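Local coordinates for protein FTT_1639c (Francisella tularensis subsp. tularensis, PDB 7KZW) that is of unknown function but forms the beta-rich C-terminal part of a longer protein that probably has a transmembrane helix, at residues Tyr15-Met20 with Leu122-Glu127; Gln4-Pro9 with Ile114-Val119; Phe62-Asp67 with Phe81-Ser86; Asn51-Asp56 with Lys106-Ala111; Met20-Met25 with Leu94-Lys99. The protein carries 3 engineered substitutions. One frame throughout, in Å; residues are numbered along the deposited sequence.

Overall arrangement
The five contacts hold together a mostly beta fold. Strands 6-16 and 114-123 pair at interaction 2, and the turn after strand 6-16 meets the helix that follows strand 114-123 at interaction 1, with centres about 26 Å apart on opposite sides of the chain's centre. Interaction 5 lies about 5 Å from interaction 1, centre to centre, and shares Met20 with it. Interaction 4 pairs strands 48-58 and 102-111 and is hydrogen-bonded to interaction 2. Along the chain, interactions 1 and 2 cross and enclose interactions 4 and 5, which also cross; interaction 3 is nested inside all four. Its Phe62 packs on Ile52 (interaction 4) and Leu94 (interaction 5), so the strands share one apolar interior.

Interaction 1: Tyr15-Met20 with Leu122-Glu127; sequences YSKKNM and LSYLVE. Engineered in segment 15-20: Met20 (natural residue Leu).
The turn between strands 6-16 and 21-27 meets the short C-terminal helix 124-127 here. Tyr124 is the one buried residue of the contact. Its CG is anti to the backbone N (chi1 177°), and the ring reaches into the turn. Met20, an engineered residue present as selenomethionine, covers one ring face. Its CB sits 4.2 Å from the centroid of the Tyr124 ring in a CH-pi contact. Its chain runs extended from CG and crosses Tyr124 at about a right angle. Met20 SE makes a more distant, oblique Met-aromatic contact with that ring. The Tyr124 hydroxyl reaches the backbone of the turn, with OH 3.3 Å from Lys17 CA, which lies at the ring edge. Each segment is braced by its own serine. Ser16 OG accepts from Asn19 N at 3.2 Å, an ST motif that closes the turn. Ser123 is the N-cap of the helix, and its OG accepts from Val126 N at 3.0 Å. Tyr15 crosses Tyr124 obliquely, with Tyr15 CD2 4.1 Å from Tyr124 OH. The other delta carbon, Tyr15 CD1, lies 3.7 Å from Glu127 O. The Tyr124 side chain also touches Cys96 and Ser101.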
# COMPACT_ATOMS: atom_id res chain seq x y z
N TYR A 15 13.11 -3.44 -6.58
CA TYR A 15 12.94 -3.22 -8.02
C TYR A 15 13.54 -4.40 -8.78
O TYR A 15 14.35 -5.17 -8.25
CB TYR A 15 13.59 -1.89 -8.48
CG TYR A 15 15.09 -1.92 -8.50
CD1 TYR A 15 15.85 -1.83 -7.31
CD2 TYR A 15 15.78 -2.01 -9.70
CE1 TYR A 15 17.25 -1.84 -7.33
CE2 TYR A 15 17.19 -2.04 -9.70
CZ TYR A 15 17.89 -1.93 -8.50
OH TYR A 15 19.28 -1.95 -8.44
N SER A 16 13.18 -4.50 -10.06
CA SER A 16 13.76 -5.48 -10.98
C SER A 16 14.16 -4.75 -12.24
O SER A 16 13.29 -4.22 -12.93
CB SER A 16 12.74 -6.58 -11.34
OG SER A 16 13.21 -7.32 -12.48
N LYS A 17 15.46 -4.71 -12.53
CA LYS A 17 15.93 -4.09 -13.76
C LYS A 17 15.43 -4.87 -14.99
O LYS A 17 15.05 -4.28 -16.00
CB LYS A 17 17.47 -4.01 -13.73
CG LYS A 17 18.10 -3.29 -14.91
CD LYS A 17 19.63 -3.43 -14.94
CE LYS A 17 20.26 -2.06 -14.63
NZ LYS A 17 21.22 -1.55 -15.68
N LYS A 18 15.35 -6.20 -14.88
CA LYS A 18 14.99 -7.02 -16.04
C LYS A 18 13.57 -6.73 -16.51
O LYS A 18 13.29 -6.66 -17.71
CB LYS A 18 15.12 -8.49 -15.64
CG LYS A 18 14.71 -9.50 -16.71
CD LYS A 18 14.40 -10.86 -16.07
CE LYS A 18 15.60 -11.37 -15.27
NZ LYS A 18 15.53 -12.83 -14.92
N ASN A 19 12.68 -6.50 -15.56
CA ASN A 19 11.27 -6.27 -15.83
C ASN A 19 10.89 -4.79 -15.76
O ASN A 19 9.74 -4.45 -16.04
CB ASN A 19 10.42 -7.10 -14.85
CG ASN A 19 10.74 -8.59 -14.95
OD1 ASN A 19 10.87 -9.13 -16.05
ND2 ASN A 19 10.92 -9.24 -13.80
N MSE A 20 11.86 -3.91 -15.51
CA MSE A 20 11.62 -2.51 -15.18
C MSE A 20 10.37 -2.32 -14.27
O MSE A 20 9.43 -1.55 -14.56
CB MSE A 20 11.65 -1.58 -16.43
CG MSE A 20 13.18 -1.29 -16.98
SE MSE A 20 13.05 -0.18 -18.52
CE MSE A 20 14.95 -0.11 -18.99
N LEU A 122 6.19 7.30 -6.13
CA LEU A 122 7.04 6.18 -6.55
C LEU A 122 7.33 6.35 -8.03
O LEU A 122 6.43 6.71 -8.81
CB LEU A 122 6.27 4.87 -6.37
CG LEU A 122 7.04 3.60 -6.66
CD1 LEU A 122 8.26 3.45 -5.84
CD2 LEU A 122 6.08 2.36 -6.46
N SER A 123 8.59 6.09 -8.39
CA SER A 123 8.94 6.02 -9.80
C SER A 123 9.99 4.96 -9.99
O SER A 123 10.79 4.69 -9.09
CB SER A 123 9.48 7.34 -10.38
OG SER A 123 10.75 7.61 -9.79
N TYR A 124 9.99 4.32 -11.17
CA TYR A 124 11.02 3.33 -11.42
C TYR A 124 12.40 3.99 -11.35
O TYR A 124 13.35 3.41 -10.80
CB TYR A 124 10.80 2.63 -12.78
CG TYR A 124 11.92 1.67 -13.04
CD1 TYR A 124 11.93 0.38 -12.49
CD2 TYR A 124 13.00 2.08 -13.80
CE1 TYR A 124 12.99 -0.47 -12.68
CE2 TYR A 124 14.11 1.22 -13.97
CZ TYR A 124 14.07 -0.05 -13.41
OH TYR A 124 15.16 -0.89 -13.62
N LEU A 125 12.53 5.19 -11.91
CA LEU A 125 13.85 5.87 -11.94
C LEU A 125 14.40 6.03 -10.53
O LEU A 125 15.55 5.66 -10.24
CB LEU A 125 13.71 7.22 -12.64
CG LEU A 125 14.97 8.11 -12.69
CD1 LEU A 125 16.10 7.41 -13.37
CD2 LEU A 125 14.58 9.40 -13.40
N VAL A 126 13.59 6.55 -9.62
CA VAL A 126 14.10 6.78 -8.29
C VAL A 126 14.33 5.47 -7.57
O VAL A 126 15.39 5.23 -6.98
CB VAL A 126 13.15 7.69 -7.51
CG1 VAL A 126 13.50 7.64 -6.02
CG2 VAL A 126 13.25 9.11 -8.02
N GLU A 127 13.36 4.56 -7.64
CA GLU A 127 13.42 3.35 -6.84
C GLU A 127 14.53 2.43 -7.29
O GLU A 127 15.07 1.65 -6.48
CB GLU A 127 12.04 2.67 -6.92
CG GLU A 127 11.65 1.94 -5.71
CD GLU A 127 11.63 2.78 -4.46
OE1 GLU A 127 11.38 4.01 -4.45
OE2 GLU A 127 11.90 2.18 -3.45

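Interaction 2: Gln4-Pro9 with Ile114-Val119; sequences QARELP and IEYDRV
Backbone bonds come first. They pair the first strand, 6-16, with the last, 114-123, in parallel, within an otherwise largely antiparallel sheet. Arg6 pairs with Tyr116 and Glu7 with Asp117. Arg6 N donates to Glu115 O, and Arg6 O accepts from Asp117 N at 2.8 Å, nearly along the C=O axis. Leu8 N then donates to Asp117 O from above the carbonyl plane. Polar contacts gather round Arg118. Its chain bends at chi2 (104°), which lays one guanidinium face against the Glu7 carboxylate, with the planes 8° apart. NH1 of Arg118 donates to Leu8 O at 2.8 Å, in the guanidinium plane. Glu7 OE2 lies 3.4 Å from Arg118 NH1. A water donates to Glu7 OE2 and accepts from Val119 N. Ala5 CB closely approaches Asp117 OD2, at 3.1 Å. Glu115 OE2 is 2.6 Å from Asp117 OD1, and these acids may share a proton. Apolar packing joins Leu8 CB to Tyr116 CB at 4.1 Å. Arg6 lies alongside Tyr116, with Arg6 CD 3.6 Å from Tyr116 CE2. Phe28 meets the Tyr116 ring edge-to-face. Arg118 thus secures the parallel pairing twice, by an almost straight bond to the backbone and by a stack on Glu7 that rests on charge alone.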
# COMPACT_ATOMS: atom_id res chain seq x y z
N GLN A 4 -3.80 12.63 16.57
CA GLN A 4 -4.34 12.65 15.24
C GLN A 4 -3.79 11.43 14.46
O GLN A 4 -3.68 10.39 15.03
CB GLN A 4 -4.03 14.00 14.58
CG GLN A 4 -2.67 14.59 14.96
CD GLN A 4 -2.36 15.76 14.07
OE1 GLN A 4 -3.22 16.18 13.33
NE2 GLN A 4 -1.13 16.20 14.05
N ALA A 5 -3.41 11.62 13.21
CA ALA A 5 -2.99 10.57 12.29
C ALA A 5 -1.57 10.08 12.59
O ALA A 5 -0.70 10.84 13.00
CB ALA A 5 -3.08 11.05 10.84
N ARG A 6 -1.36 8.78 12.35
CA ARG A 6 -0.06 8.14 12.29
C ARG A 6 0.33 7.93 10.84
O ARG A 6 -0.52 7.89 9.95
CB ARG A 6 -0.18 6.75 12.92
CG ARG A 6 -0.97 6.70 14.22
CD ARG A 6 -0.61 5.37 14.89
NE ARG A 6 -1.32 5.07 16.12
CZ ARG A 6 -1.02 4.03 16.90
NH1 ARG A 6 -0.02 3.23 16.55
NH2 ARG A 6 -1.69 3.81 18.03
N GLU A 7 1.63 7.74 10.57
CA GLU A 7 2.05 7.41 9.21
C GLU A 7 1.89 5.91 8.95
O GLU A 7 2.24 5.09 9.81
CB GLU A 7 3.53 7.78 8.99
CG GLU A 7 3.95 7.53 7.53
CD GLU A 7 5.32 8.08 7.13
OE1 GLU A 7 6.28 7.91 7.91
OE2 GLU A 7 5.41 8.67 6.02
N LEU A 8 1.31 5.56 7.80
CA LEU A 8 1.26 4.19 7.37
C LEU A 8 2.68 3.74 7.05
O LEU A 8 3.34 4.35 6.19
CB LEU A 8 0.35 4.12 6.13
CG LEU A 8 0.16 2.74 5.52
CD1 LEU A 8 -0.55 1.83 6.48
CD2 LEU A 8 -0.62 2.84 4.19
N PRO A 9 3.22 2.73 7.74
CA PRO A 9 4.66 2.43 7.58
C PRO A 9 5.01 1.77 6.25
O PRO A 9 4.21 1.06 5.65
CB PRO A 9 4.96 1.48 8.76
CG PRO A 9 3.81 1.73 9.73
CD PRO A 9 2.63 2.03 8.91
N ILE A 114 -8.52 4.60 14.23
CA ILE A 114 -7.23 5.26 14.03
C ILE A 114 -7.06 5.57 12.55
O ILE A 114 -7.36 4.75 11.68
CB ILE A 114 -6.05 4.40 14.53
CG1 ILE A 114 -6.20 3.88 15.98
CG2 ILE A 114 -4.77 5.17 14.38
CD1 ILE A 114 -6.36 4.91 17.07
N GLU A 115 -6.46 6.72 12.24
CA GLU A 115 -6.17 7.13 10.89
C GLU A 115 -4.69 6.92 10.62
O GLU A 115 -3.84 7.31 11.45
CB GLU A 115 -6.54 8.61 10.70
CG GLU A 115 -6.06 9.18 9.41
CD GLU A 115 -6.41 10.65 9.19
OE1 GLU A 115 -7.25 11.19 9.92
OE2 GLU A 115 -5.81 11.25 8.27
N TYR A 116 -4.38 6.30 9.49
CA TYR A 116 -3.01 6.10 9.01
C TYR A 116 -2.89 6.81 7.67
O TYR A 116 -3.68 6.54 6.74
CB TYR A 116 -2.68 4.59 8.88
CG TYR A 116 -2.94 3.88 10.19
CD1 TYR A 116 -4.21 3.40 10.53
CD2 TYR A 116 -1.94 3.82 11.19
CE1 TYR A 116 -4.48 2.84 11.79
CE2 TYR A 116 -2.20 3.24 12.45
CZ TYR A 116 -3.46 2.78 12.74
OH TYR A 116 -3.73 2.23 13.99
N ASP A 117 -1.90 7.68 7.51
CA ASP A 117 -1.74 8.48 6.31
C ASP A 117 -0.43 8.17 5.62
O ASP A 117 0.59 7.88 6.29
CB ASP A 117 -1.57 9.93 6.70
CG ASP A 117 -2.82 10.56 7.19
OD1 ASP A 117 -3.92 10.00 7.03
OD2 ASP A 117 -2.71 11.65 7.78
N ARG A 118 -0.40 8.35 4.30
CA ARG A 118 0.90 8.34 3.60
C ARG A 118 0.75 9.27 2.42
O ARG A 118 -0.15 9.08 1.60
CB ARG A 118 1.26 6.94 3.14
CG ARG A 118 2.76 6.81 2.61
CD ARG A 118 3.63 6.12 3.64
NE ARG A 118 5.01 6.41 3.33
CZ ARG A 118 6.01 6.07 4.10
NH1 ARG A 118 5.81 5.39 5.23
NH2 ARG A 118 7.25 6.41 3.72
N VAL A 119 1.66 10.24 2.27
CA VAL A 119 1.77 11.05 1.06
C VAL A 119 3.12 10.71 0.42
O VAL A 119 4.13 10.62 1.13
CB VAL A 119 1.69 12.54 1.40
CG1 VAL A 119 1.83 13.36 0.15
CG2 VAL A 119 0.36 12.83 2.12
O HOH W 1 3.64 10.18 4.54

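Interaction 3: Phe62-Asp67 with Phe81-Ser86; sequences FIYAAD and FTAYLS
The rings of Tyr64 and Phe81 stack face to face, with centroids 4.1 Å apart and planes at 25°. Phe81 CD2 lies over the centre of the Tyr64 ring, while Tyr64 CE2 lies over the rim of the Phe81 ring. Both residues hold CG in the crowded position between backbone N and carbonyl carbon. The two side chains thus reach toward each other. Tyr64 OH extends to Phe81 CB at 3.6 Å. Tyr64 CE1 is also 3.5 Å from Thr82 O, and CD1 of the ring packs on Ala83 CB. The Tyr84 ring has Ala66 O at its edge, in plane, and its CD1 lies 3.7 Å from Asp67 C. The backbones meet at Ala65 and Tyr84. Tyr84 N donates to Ala65 O at 3.0 Å. A water bridges Ala65 N and Tyr84 O, accepting from the first and donating to the second. Asp67 OD1 accepts from Lys71 N. Leu92 packs on both stacked rings. Segments 62-65 and 81-83 run 60° apart. The aromatic stack, one backbone bond and a bridging water join them. Their strands lie apart in the sheet order yet meet here, consistent with a strongly curled sheet whose outer parts fold toward each other.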
# COMPACT_ATOMS: atom_id res chain seq x y z
N PHE A 62 -1.99 0.27 -7.14
CA PHE A 62 -1.97 -0.30 -5.80
C PHE A 62 -2.70 -1.63 -5.82
O PHE A 62 -3.77 -1.76 -6.43
CB PHE A 62 -2.79 0.59 -4.84
CG PHE A 62 -2.12 1.91 -4.45
CD1 PHE A 62 -1.26 1.99 -3.35
CD2 PHE A 62 -2.36 3.04 -5.22
CE1 PHE A 62 -0.70 3.23 -2.99
CE2 PHE A 62 -1.78 4.30 -4.86
CZ PHE A 62 -0.94 4.36 -3.80
N ILE A 63 -2.13 -2.60 -5.14
CA ILE A 63 -2.70 -3.94 -4.92
C ILE A 63 -3.06 -4.05 -3.45
O ILE A 63 -2.28 -3.61 -2.58
CB ILE A 63 -1.67 -5.04 -5.26
CG1 ILE A 63 -1.01 -4.75 -6.61
CG2 ILE A 63 -2.33 -6.43 -5.21
CD1 ILE A 63 -2.00 -4.84 -7.68
N TYR A 64 -4.23 -4.61 -3.15
CA TYR A 64 -4.65 -4.80 -1.75
C TYR A 64 -5.40 -6.11 -1.63
O TYR A 64 -5.77 -6.70 -2.64
CB TYR A 64 -5.53 -3.63 -1.28
CG TYR A 64 -6.77 -3.35 -2.09
CD1 TYR A 64 -7.99 -3.82 -1.69
CD2 TYR A 64 -6.70 -2.59 -3.25
CE1 TYR A 64 -9.14 -3.55 -2.42
CE2 TYR A 64 -7.83 -2.29 -3.97
CZ TYR A 64 -9.08 -2.76 -3.56
OH TYR A 64 -10.24 -2.51 -4.28
N ALA A 65 -5.63 -6.55 -0.39
CA ALA A 65 -6.49 -7.70 -0.13
C ALA A 65 -7.91 -7.19 0.04
O ALA A 65 -8.23 -6.47 1.00
CB ALA A 65 -6.02 -8.44 1.13
N ALA A 66 -8.78 -7.52 -0.93
CA ALA A 66 -10.10 -6.90 -0.99
C ALA A 66 -11.11 -7.64 -0.13
O ALA A 66 -12.20 -7.09 0.12
CB ALA A 66 -10.60 -6.91 -2.44
N ASP A 67 -10.78 -8.82 0.37
CA ASP A 67 -11.68 -9.52 1.25
C ASP A 67 -10.88 -10.40 2.21
O ASP A 67 -9.66 -10.48 2.13
CB ASP A 67 -12.74 -10.28 0.43
CG ASP A 67 -12.21 -11.45 -0.37
OD1 ASP A 67 -11.14 -12.00 -0.06
OD2 ASP A 67 -12.91 -11.87 -1.34
N PHE A 81 -12.00 2.22 -0.90
CA PHE A 81 -12.14 0.76 -0.92
C PHE A 81 -11.96 0.20 0.49
O PHE A 81 -11.45 0.88 1.39
CB PHE A 81 -11.14 0.08 -1.90
CG PHE A 81 -9.67 0.44 -1.66
CD1 PHE A 81 -9.14 1.61 -2.21
CD2 PHE A 81 -8.84 -0.36 -0.89
CE1 PHE A 81 -7.82 1.94 -2.00
CE2 PHE A 81 -7.52 -0.02 -0.68
CZ PHE A 81 -7.00 1.10 -1.23
N THR A 82 -12.30 -1.07 0.63
CA THR A 82 -12.08 -1.82 1.88
C THR A 82 -10.92 -2.77 1.69
O THR A 82 -10.85 -3.47 0.68
CB THR A 82 -13.30 -2.63 2.20
OG1 THR A 82 -14.45 -1.79 2.16
CG2 THR A 82 -13.16 -3.28 3.64
N ALA A 83 -10.00 -2.79 2.63
CA ALA A 83 -8.78 -3.62 2.56
C ALA A 83 -8.51 -4.31 3.88
O ALA A 83 -8.96 -3.86 4.94
CB ALA A 83 -7.57 -2.74 2.25
N TYR A 84 -7.83 -5.44 3.81
CA TYR A 84 -7.49 -6.25 4.96
C TYR A 84 -6.01 -6.52 4.95
O TYR A 84 -5.39 -6.59 3.90
CB TYR A 84 -8.24 -7.58 4.90
CG TYR A 84 -9.73 -7.38 4.99
CD1 TYR A 84 -10.50 -7.16 3.86
CD2 TYR A 84 -10.35 -7.38 6.22
CE1 TYR A 84 -11.88 -6.94 3.95
CE2 TYR A 84 -11.72 -7.12 6.34
CZ TYR A 84 -12.46 -6.96 5.19
OH TYR A 84 -13.83 -6.74 5.26
N LEU A 85 -5.43 -6.71 6.13
CA LEU A 85 -4.02 -7.02 6.22
C LEU A 85 -3.75 -8.47 5.82
O LEU A 85 -4.46 -9.39 6.26
CB LEU A 85 -3.56 -6.84 7.66
CG LEU A 85 -3.48 -5.39 8.14
CD1 LEU A 85 -3.21 -5.39 9.64
CD2 LEU A 85 -2.35 -4.64 7.39
N SER A 86 -2.68 -8.68 5.06
CA SER A 86 -2.26 -10.05 4.76
C SER A 86 -1.71 -10.72 6.01
O SER A 86 -1.52 -10.10 7.07
CB SER A 86 -1.16 -10.06 3.70
OG SER A 86 0.07 -9.63 4.29
O HOH W 2 -5.07 -4.95 1.77

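Interaction 4: Asn51-Asp56 with Lys106-Ala111; sequences NIYVGD and KVIAYA
Four backbone hydrogen bonds form the first shell, a regular antiparallel ladder between strands 48-58 and 102-111. Asn51 N donates to Ile108 O at 2.8 Å, and Ile108 N returns a bond to Asn51 O at 2.9 Å. Both lie nearly along the C=O axes. Tyr53 N and Lys106 O pair at 2.8 Å, and Lys106 N donates back to Tyr53 O. Between these two hydrogen-bonded pairs, Ile52 and Val107 form a non-hydrogen-bonded pair. There Ile52 CA comes 3.2 Å from Lys106 O in a CA-H...O contact. The side chains follow from this register. Ile52 and Val107 lie side by side on the buried face, touching through Ile52 CG2 and Val107 CG2 at 4.2 Å. On the other face, Tyr53 CG is anti to its carbonyl carbon (chi1 -55°), which lays the ring along Lys106, with Tyr53 CD1 4.1 Å from Lys106 CB. The ring also crosses Ile108 obliquely, and its CE1 meets Ile108 CD1 at 4.1 Å. Lys106 O sits at the edge of that ring, near its plane. Further out, Val50 packs on Val107 and Phe81 on Ile52. Strand 102-111 is flanked by 48-58 and by 114-123, where Val107 bonds with Arg118 and Ala109 with Tyr116. Strand 79-83 lies beyond 48-58.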
# COMPACT_ATOMS: atom_id res chain seq x y z
N ASN A 51 -9.22 5.61 1.69
CA ASN A 51 -9.41 6.57 0.62
C ASN A 51 -8.04 6.86 0.02
O ASN A 51 -7.10 7.20 0.75
CB ASN A 51 -9.90 7.90 1.20
CG ASN A 51 -11.36 7.93 1.42
OD1 ASN A 51 -11.84 7.77 2.57
ND2 ASN A 51 -12.09 8.18 0.33
N ILE A 52 -7.89 6.71 -1.29
CA ILE A 52 -6.66 7.14 -1.92
C ILE A 52 -6.96 8.21 -2.97
O ILE A 52 -8.08 8.33 -3.47
CB ILE A 52 -5.90 6.00 -2.56
CG1 ILE A 52 -6.60 5.57 -3.84
CG2 ILE A 52 -5.78 4.86 -1.57
CD1 ILE A 52 -5.69 4.75 -4.73
N TYR A 53 -5.94 9.06 -3.18
CA TYR A 53 -6.05 10.19 -4.09
C TYR A 53 -4.84 10.08 -4.97
O TYR A 53 -3.73 9.86 -4.47
CB TYR A 53 -6.04 11.52 -3.28
CG TYR A 53 -7.10 11.55 -2.21
CD1 TYR A 53 -6.83 10.98 -0.94
CD2 TYR A 53 -8.35 12.04 -2.48
CE1 TYR A 53 -7.81 10.94 0.05
CE2 TYR A 53 -9.35 11.98 -1.49
CZ TYR A 53 -9.04 11.43 -0.24
OH TYR A 53 -10.05 11.43 0.72
N VAL A 54 -5.02 10.22 -6.29
CA VAL A 54 -3.93 10.02 -7.23
C VAL A 54 -3.87 11.20 -8.17
O VAL A 54 -4.92 11.64 -8.69
CB VAL A 54 -4.10 8.70 -8.01
CG1 VAL A 54 -3.05 8.51 -9.10
CG2 VAL A 54 -4.12 7.45 -7.07
N GLY A 55 -2.68 11.75 -8.37
CA GLY A 55 -2.45 12.79 -9.36
C GLY A 55 -1.80 12.18 -10.58
O GLY A 55 -2.41 11.34 -11.27
N ASP A 56 -0.57 12.57 -10.89
CA ASP A 56 0.17 11.91 -11.96
C ASP A 56 0.17 10.42 -11.70
O ASP A 56 0.48 9.99 -10.59
CB ASP A 56 1.62 12.37 -11.98
CG ASP A 56 1.78 13.85 -12.39
OD1 ASP A 56 0.91 14.44 -13.03
OD2 ASP A 56 2.88 14.46 -12.11
N LYS A 106 -1.85 10.08 -2.29
CA LYS A 106 -2.12 10.28 -0.86
C LYS A 106 -3.03 9.12 -0.44
O LYS A 106 -3.99 8.81 -1.13
CB LYS A 106 -2.81 11.61 -0.58
CG LYS A 106 -3.18 11.79 0.90
CD LYS A 106 -3.76 13.23 1.12
CE LYS A 106 -4.02 13.54 2.61
NZ LYS A 106 -2.77 13.80 3.38
N VAL A 107 -2.67 8.45 0.65
CA VAL A 107 -3.47 7.37 1.23
C VAL A 107 -3.95 7.80 2.59
O VAL A 107 -3.14 8.26 3.40
CB VAL A 107 -2.63 6.08 1.38
CG1 VAL A 107 -3.45 4.98 2.07
CG2 VAL A 107 -2.02 5.63 0.05
N ILE A 108 -5.24 7.62 2.87
CA ILE A 108 -5.75 7.74 4.23
C ILE A 108 -6.46 6.45 4.52
O ILE A 108 -7.47 6.12 3.85
CB ILE A 108 -6.72 8.92 4.37
CG1 ILE A 108 -6.04 10.21 3.97
CG2 ILE A 108 -7.22 8.99 5.85
CD1 ILE A 108 -6.96 11.43 4.08
N ALA A 109 -6.04 5.72 5.54
CA ALA A 109 -6.64 4.43 5.89
C ALA A 109 -7.13 4.45 7.33
O ALA A 109 -6.38 4.84 8.23
CB ALA A 109 -5.61 3.32 5.67
N TYR A 110 -8.38 4.07 7.55
CA TYR A 110 -8.93 4.07 8.90
C TYR A 110 -9.14 2.64 9.36
O TYR A 110 -9.83 1.86 8.68
CB TYR A 110 -10.29 4.77 8.95
CG TYR A 110 -10.23 6.17 8.56
CD1 TYR A 110 -9.96 7.15 9.49
CD2 TYR A 110 -10.43 6.52 7.23
CE1 TYR A 110 -9.90 8.52 9.08
CE2 TYR A 110 -10.38 7.79 6.84
CZ TYR A 110 -10.12 8.77 7.74
OH TYR A 110 -10.11 10.07 7.26
N ALA A 111 -8.68 2.32 10.57
CA ALA A 111 -8.92 1.01 11.15
C ALA A 111 -9.16 1.23 12.63
O ALA A 111 -8.36 1.91 13.28
CB ALA A 111 -7.70 0.09 10.93

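Interaction 5: Met20-Met25 with Leu94-Lys99; sequences MTAYNM and LECKGK. Engineered in segment 20-25: Met20 (natural residue Leu), Met25 (natural residue Ile).
Lys97 leaves the strand with CG anti to the backbone N, and its chain bends at chi2 (77°). CB and CG carry it off the strand, and CD then meets Thr21 CG2 at 3.5 Å. NZ passes close to the same methyl and ends in a hydrogen bond to Asn19 O. On the other face, Ala22 CB touches Cys96 SG at 3.5 Å. Cys96 holds SG in the crowded position between N and carbonyl carbon. Tyr23 faces the same side as Glu95, and Lys93 meets both, by a cation-pi contact with Tyr23 and a salt bridge with Glu95. The backbone carries five bonds. Gly98 N to Met20 O is almost straight at 2.8 Å. Ala22 and Cys96 bond both ways, the Ala22 N to Cys96 O bond longer at 3.2 Å. Asn24 and Leu94 also bond both ways. Met20 SE lies 3.8 Å from Lys99 CB. Strands 21-25 and 94-97 form a regular antiparallel ladder. On the other edge of 21-25, toward strand 6-16, Met20 and Thr21 form a G1 beta bulge facing Ser16.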
# COMPACT_ATOMS: atom_id res chain seq x y z
N MSE A 20 11.86 -3.91 -15.51
CA MSE A 20 11.62 -2.51 -15.18
C MSE A 20 10.37 -2.32 -14.27
O MSE A 20 9.43 -1.55 -14.56
CB MSE A 20 11.65 -1.58 -16.43
CG MSE A 20 13.18 -1.29 -16.98
SE MSE A 20 13.05 -0.18 -18.52
CE MSE A 20 14.95 -0.11 -18.99
N THR A 21 10.37 -3.02 -13.14
CA THR A 21 9.34 -2.89 -12.12
C THR A 21 9.98 -2.40 -10.83
O THR A 21 11.19 -2.56 -10.60
CB THR A 21 8.65 -4.19 -11.80
OG1 THR A 21 9.64 -5.16 -11.45
CG2 THR A 21 7.88 -4.71 -13.03
N ALA A 22 9.17 -1.78 -9.99
CA ALA A 22 9.60 -1.41 -8.65
C ALA A 22 8.37 -1.39 -7.76
O ALA A 22 7.23 -1.33 -8.25
CB ALA A 22 10.38 -0.09 -8.60
N TYR A 23 8.61 -1.43 -6.45
CA TYR A 23 7.47 -1.44 -5.55
C TYR A 23 7.81 -0.84 -4.21
O TYR A 23 8.98 -0.73 -3.79
CB TYR A 23 6.90 -2.85 -5.37
CG TYR A 23 7.80 -3.70 -4.53
CD1 TYR A 23 7.63 -3.77 -3.15
CD2 TYR A 23 8.86 -4.40 -5.10
CE1 TYR A 23 8.47 -4.55 -2.37
CE2 TYR A 23 9.76 -5.17 -4.29
CZ TYR A 23 9.53 -5.22 -2.93
OH TYR A 23 10.36 -5.99 -2.11
N ASN A 24 6.75 -0.41 -3.52
CA ASN A 24 6.77 -0.09 -2.09
C ASN A 24 5.67 -0.93 -1.45
O ASN A 24 4.52 -0.95 -1.94
CB ASN A 24 6.43 1.38 -1.80
CG ASN A 24 7.59 2.38 -1.97
OD1 ASN A 24 7.44 3.53 -1.57
ND2 ASN A 24 8.78 1.92 -2.45
N MSE A 25 5.98 -1.61 -0.34
CA MSE A 25 4.98 -2.36 0.41
C MSE A 25 4.72 -1.62 1.72
O MSE A 25 5.67 -1.38 2.46
CB MSE A 25 5.54 -3.76 0.73
CG MSE A 25 4.57 -4.67 1.42
SE MSE A 25 3.14 -5.24 0.28
CE MSE A 25 4.06 -6.56 -0.78
N LEU A 94 2.29 -0.93 -3.68
CA LEU A 94 2.27 0.06 -4.77
C LEU A 94 3.35 -0.35 -5.76
O LEU A 94 4.52 -0.49 -5.38
CB LEU A 94 2.59 1.44 -4.22
CG LEU A 94 2.67 2.55 -5.29
CD1 LEU A 94 1.41 2.67 -6.11
CD2 LEU A 94 3.02 3.86 -4.58
N GLU A 95 2.95 -0.64 -7.00
CA GLU A 95 3.86 -1.17 -8.02
C GLU A 95 3.95 -0.20 -9.18
O GLU A 95 2.96 0.47 -9.53
CB GLU A 95 3.27 -2.47 -8.65
CG GLU A 95 3.17 -3.61 -7.69
CD GLU A 95 2.73 -4.89 -8.39
OE1 GLU A 95 2.12 -4.82 -9.49
OE2 GLU A 95 2.99 -5.96 -7.84
N CYS A 96 5.10 -0.06 -9.69
CA CYS A 96 5.27 0.67 -11.01
C CYS A 96 5.94 -0.25 -12.10
O CYS A 96 6.66 -1.24 -11.82
CB CYS A 96 6.10 1.93 -10.78
SG CYS A 96 7.83 1.63 -10.30
N LYS A 97 5.55 0.02 -13.31
CA LYS A 97 6.06 -0.77 -14.41
C LYS A 97 6.47 0.17 -15.52
O LYS A 97 5.62 0.91 -16.04
CB LYS A 97 4.98 -1.75 -14.92
CG LYS A 97 5.30 -2.49 -16.20
CD LYS A 97 6.26 -3.61 -15.94
CE LYS A 97 6.26 -4.56 -17.16
NZ LYS A 97 7.40 -5.51 -17.09
N GLY A 98 7.72 0.07 -15.98
CA GLY A 98 8.17 0.83 -17.13
C GLY A 98 9.16 1.91 -16.74
O GLY A 98 9.12 2.47 -15.64
N LYS A 99 10.05 2.24 -17.69
CA LYS A 99 11.12 3.20 -17.46
C LYS A 99 10.61 4.51 -16.91
O LYS A 99 11.24 5.11 -16.02
CB LYS A 99 11.92 3.41 -18.77
CG LYS A 99 13.13 4.35 -18.65
CD LYS A 99 13.45 5.07 -20.02
CE LYS A 99 14.17 6.42 -19.74
NZ LYS A 99 13.32 7.65 -20.06